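Local coordinates for protein thioredoxin reductase (Streptomyces clavuligerus, PDB 4NTD) that is a flavin-dependent oxidoreductase linked to disulfide-bond formation in the sulfur natural product holomycin, and resembles thioredoxin reductases, at residues Ala38-Leu43 with Ala303-Ser308. Numbering follows the deposited sequence.
Sequences AGAGGL and ALVVSS. With FAD (flavin-adenine dinucleotide), chain C.
Ala-40 and Val-305 meet methyl to methyl: CB of Ala-40 lies 3.6 Å from CG1 of Val-305, each residue in the first turn of its helix. The valine reaches across because CG1 stands anti to its backbone N, while its other branch, CG2, turns to the flavin and comes within 3.4 Å of FAD N1. Next to this pair the backbones close up: Gly-41 follows Ala-40, and Ser-308 lies a turn beyond Val-305. The CA of Gly-41 approaches the carbonyl O of Ser-308 at 3.3 Å, with 147° at the hydrogen, a CA-H...O contact; a CB on Gly-41 would be crowded by FAD O2P.

The side chain of Ser-308 folds back along its own helix. With OG beside the backbone N, the hydroxyl donates to Leu-304 O at 3.2 Å, arriving 49° out of the carbonyl plane, and that oxygen also accepts from Ser-308 N. OG also lies 3.5 Å from FAD C5', roughly at right angles to the direction of Leu-304 O. An alanine here would keep CB near FAD O5' but would probably leave Leu-304 O with its backbone donor alone and open a small gap beside the C5' methylene.

Gly-41 N donates to the phosphate oxygen O2P at 3.1 Å, within a glycine-rich turn consistent with the Rossmann-type GxGxxG motif, whereas Val-305 N points at FAD O2 in a nearly straight bond (2.9 Å, 169°). Between these points, the ribityl O3' donates to Ala-303 O at 2.7 Å. Both amides come from helix N-termini, whose dipoles would be expected to favour negative charge on the pyrophosphate and, near O2, on the reduced isoalloxazine; the methyl pair and the CA-H...O contact thus lie where two probably electropositive helix ends converge on one FAD.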
loop_
_atom_site.group_PDB
_atom_site.type_symbol
_atom_site.label_atom_id
_atom_site.label_comp_id
_atom_site.label_asym_id
_atom_site.label_seq_id
_atom_site.Cartn_x
_atom_site.Cartn_y
_atom_site.Cartn_z
ATOM N N ALA A 38 14.293 -5.527 5.921
ATOM C CA ALA A 38 13.508 -4.783 6.904
ATOM C C ALA A 38 13.455 -3.298 6.555
ATOM O O ALA A 38 13.708 -2.430 7.397
ATOM C CB ALA A 38 14.066 -4.993 8.304
ATOM N N GLY A 39 13.130 -3.017 5.297
ATOM C CA GLY A 39 12.630 -1.707 4.913
ATOM C C GLY A 39 11.166 -1.645 5.312
ATOM O O GLY A 39 10.686 -2.498 6.063
ATOM N N ALA A 40 10.444 -0.652 4.809
ATOM C CA ALA A 40 9.027 -0.509 5.154
ATOM C C ALA A 40 8.198 -1.733 4.744
ATOM O O ALA A 40 7.250 -2.102 5.439
ATOM C CB ALA A 40 8.451 0.754 4.537
ATOM N N GLY A 41 8.555 -2.357 3.624
ATOM C CA GLY A 41 7.857 -3.555 3.155
ATOM C C GLY A 41 7.946 -4.708 4.138
ATOM O O GLY A 41 6.929 -5.225 4.601
ATOM N N GLY A 42 9.170 -5.107 4.467
ATOM C CA GLY A 42 9.386 -6.194 5.410
ATOM C C GLY A 42 8.890 -5.872 6.808
ATOM O O GLY A 42 8.321 -6.730 7.482
ATOM N N LEU A 43 9.097 -4.634 7.250
ATOM C CA LEU A 43 8.674 -4.238 8.595
ATOM C C LEU A 43 7.160 -4.289 8.770
ATOM O O LEU A 43 6.678 -4.790 9.787
ATOM C CB LEU A 43 9.196 -2.848 8.966
ATOM C CG LEU A 43 10.681 -2.757 9.336
ATOM C CD1 LEU A 43 11.087 -1.299 9.480
ATOM C CD2 LEU A 43 10.993 -3.532 10.610
ATOM N N ALA A 303 7.078 1.529 -6.429
ATOM C CA ALA A 303 6.584 1.498 -5.049
ATOM C C ALA A 303 7.338 2.467 -4.140
ATOM O O ALA A 303 8.481 2.215 -3.754
ATOM C CB ALA A 303 6.653 0.083 -4.488
ATOM N N LEU A 304 6.687 3.580 -3.811
ATOM C CA LEU A 304 7.197 4.514 -2.812
ATOM C C LEU A 304 7.080 3.866 -1.425
ATOM O O LEU A 304 6.539 2.767 -1.295
ATOM C CB LEU A 304 6.444 5.847 -2.899
ATOM C CG LEU A 304 6.674 6.610 -4.214
ATOM C CD1 LEU A 304 5.578 7.630 -4.486
ATOM C CD2 LEU A 304 8.041 7.282 -4.218
ATOM N N VAL A 305 7.594 4.527 -0.392
ATOM C CA VAL A 305 7.743 3.879 0.916
ATOM C C VAL A 305 6.394 3.414 1.475
ATOM O O VAL A 305 6.265 2.274 1.928
ATOM C CB VAL A 305 8.479 4.781 1.937
ATOM C CG1 VAL A 305 8.535 4.123 3.309
ATOM C CG2 VAL A 305 9.899 5.068 1.465
ATOM N N VAL A 306 5.388 4.283 1.426
ATOM C CA VAL A 306 4.075 3.936 1.971
ATOM C C VAL A 306 3.406 2.809 1.168
ATOM O O VAL A 306 2.663 2.002 1.732
ATOM C CB VAL A 306 3.150 5.174 2.103
ATOM C CG1 VAL A 306 2.658 5.660 0.746
ATOM C CG2 VAL A 306 1.983 4.874 3.037
ATOM N N SER A 307 3.676 2.743 -0.135
ATOM C CA SER A 307 3.161 1.643 -0.963
ATOM C C SER A 307 3.841 0.316 -0.618
ATOM O O SER A 307 3.203 -0.741 -0.637
ATOM C CB SER A 307 3.312 1.951 -2.454
ATOM O OG SER A 307 2.485 3.037 -2.836
ATOM N N SER A 308 5.130 0.372 -0.299
ATOM C CA SER A 308 5.854 -0.815 0.140
ATOM C C SER A 308 5.308 -1.317 1.482
ATOM O O SER A 308 5.074 -2.512 1.650
ATOM C CB SER A 308 7.354 -0.529 0.214
ATOM O OG SER A 308 7.844 -0.173 -1.070
HETATM P PA FAD C . 14.196 -0.972 1.068
HETATM O O1A FAD C . 13.650 0.174 1.877
HETATM O O2A FAD C . 15.330 -0.699 0.116
HETATM O O5B FAD C . 14.662 -2.117 2.089
HETATM C C5B FAD C . 15.216 -3.334 1.604
HETATM C C4B FAD C . 16.064 -3.938 2.709
HETATM O O4B FAD C . 16.431 -5.268 2.350
HETATM C C3B FAD C . 17.362 -3.167 2.939
HETATM O O3B FAD C . 17.448 -2.716 4.297
HETATM C C2B FAD C . 18.466 -4.157 2.603
HETATM O O2B FAD C . 19.598 -4.027 3.467
HETATM C C1B FAD C . 17.772 -5.497 2.783
HETATM N N9A FAD C . 18.329 -6.638 2.025
HETATM C C8A FAD C . 18.522 -6.709 0.695
HETATM N N7A FAD C . 19.021 -7.922 0.352
HETATM C C5A FAD C . 19.144 -8.645 1.479
HETATM C C6A FAD C . 19.602 -10.004 1.832
HETATM N N6A FAD C . 20.049 -10.844 0.872
HETATM N N1A FAD C . 19.565 -10.367 3.137
HETATM C C2A FAD C . 19.125 -9.534 4.104
HETATM N N3A FAD C . 18.689 -8.285 3.846
HETATM C C4A FAD C . 18.677 -7.797 2.580
HETATM N N1 FAD C . 10.260 7.055 -1.281
HETATM C C2 FAD C . 9.365 7.832 -0.627
HETATM O O2 FAD C . 8.225 7.367 -0.425
HETATM N N3 FAD C . 9.660 9.072 -0.196
HETATM C C4 FAD C . 10.875 9.621 -0.381
HETATM O O4 FAD C . 11.118 10.776 0.025
HETATM C C4X FAD C . 11.917 8.832 -1.079
HETATM N N5 FAD C . 13.169 9.302 -1.313
HETATM C C5X FAD C . 14.081 8.539 -1.972
HETATM C C6 FAD C . 15.358 9.045 -2.198
HETATM C C7 FAD C . 16.318 8.292 -2.867
HETATM C C7M FAD C . 17.696 8.861 -3.102
HETATM C C8 FAD C . 15.980 6.927 -3.345
HETATM C C8M FAD C . 17.001 6.098 -4.080
HETATM C C9 FAD C . 14.707 6.414 -3.124
HETATM C C9A FAD C . 13.738 7.167 -2.456
HETATM N N10 FAD C . 12.432 6.666 -2.214
HETATM C C10 FAD C . 11.517 7.483 -1.529
HETATM C "C1'" FAD C . 11.993 5.328 -2.633
HETATM C "C2'" FAD C . 12.270 4.340 -1.499
HETATM O "O2'" FAD C . 13.680 4.087 -1.430
HETATM C "C3'" FAD C . 11.529 3.019 -1.701
HETATM O "O3'" FAD C . 10.127 3.280 -1.844
HETATM C "C4'" FAD C . 11.717 2.039 -0.542
HETATM O "O4'" FAD C . 13.099 1.915 -0.185
HETATM C "C5'" FAD C . 11.197 0.652 -0.893
HETATM O "O5'" FAD C . 11.047 -0.099 0.310
HETATM P P FAD C . 11.425 -1.658 0.378
HETATM O O1P FAD C . 10.910 -2.340 -0.860
HETATM O O2P FAD C . 11.025 -2.150 1.746
HETATM O O3P FAD C . 13.038 -1.702 0.208
#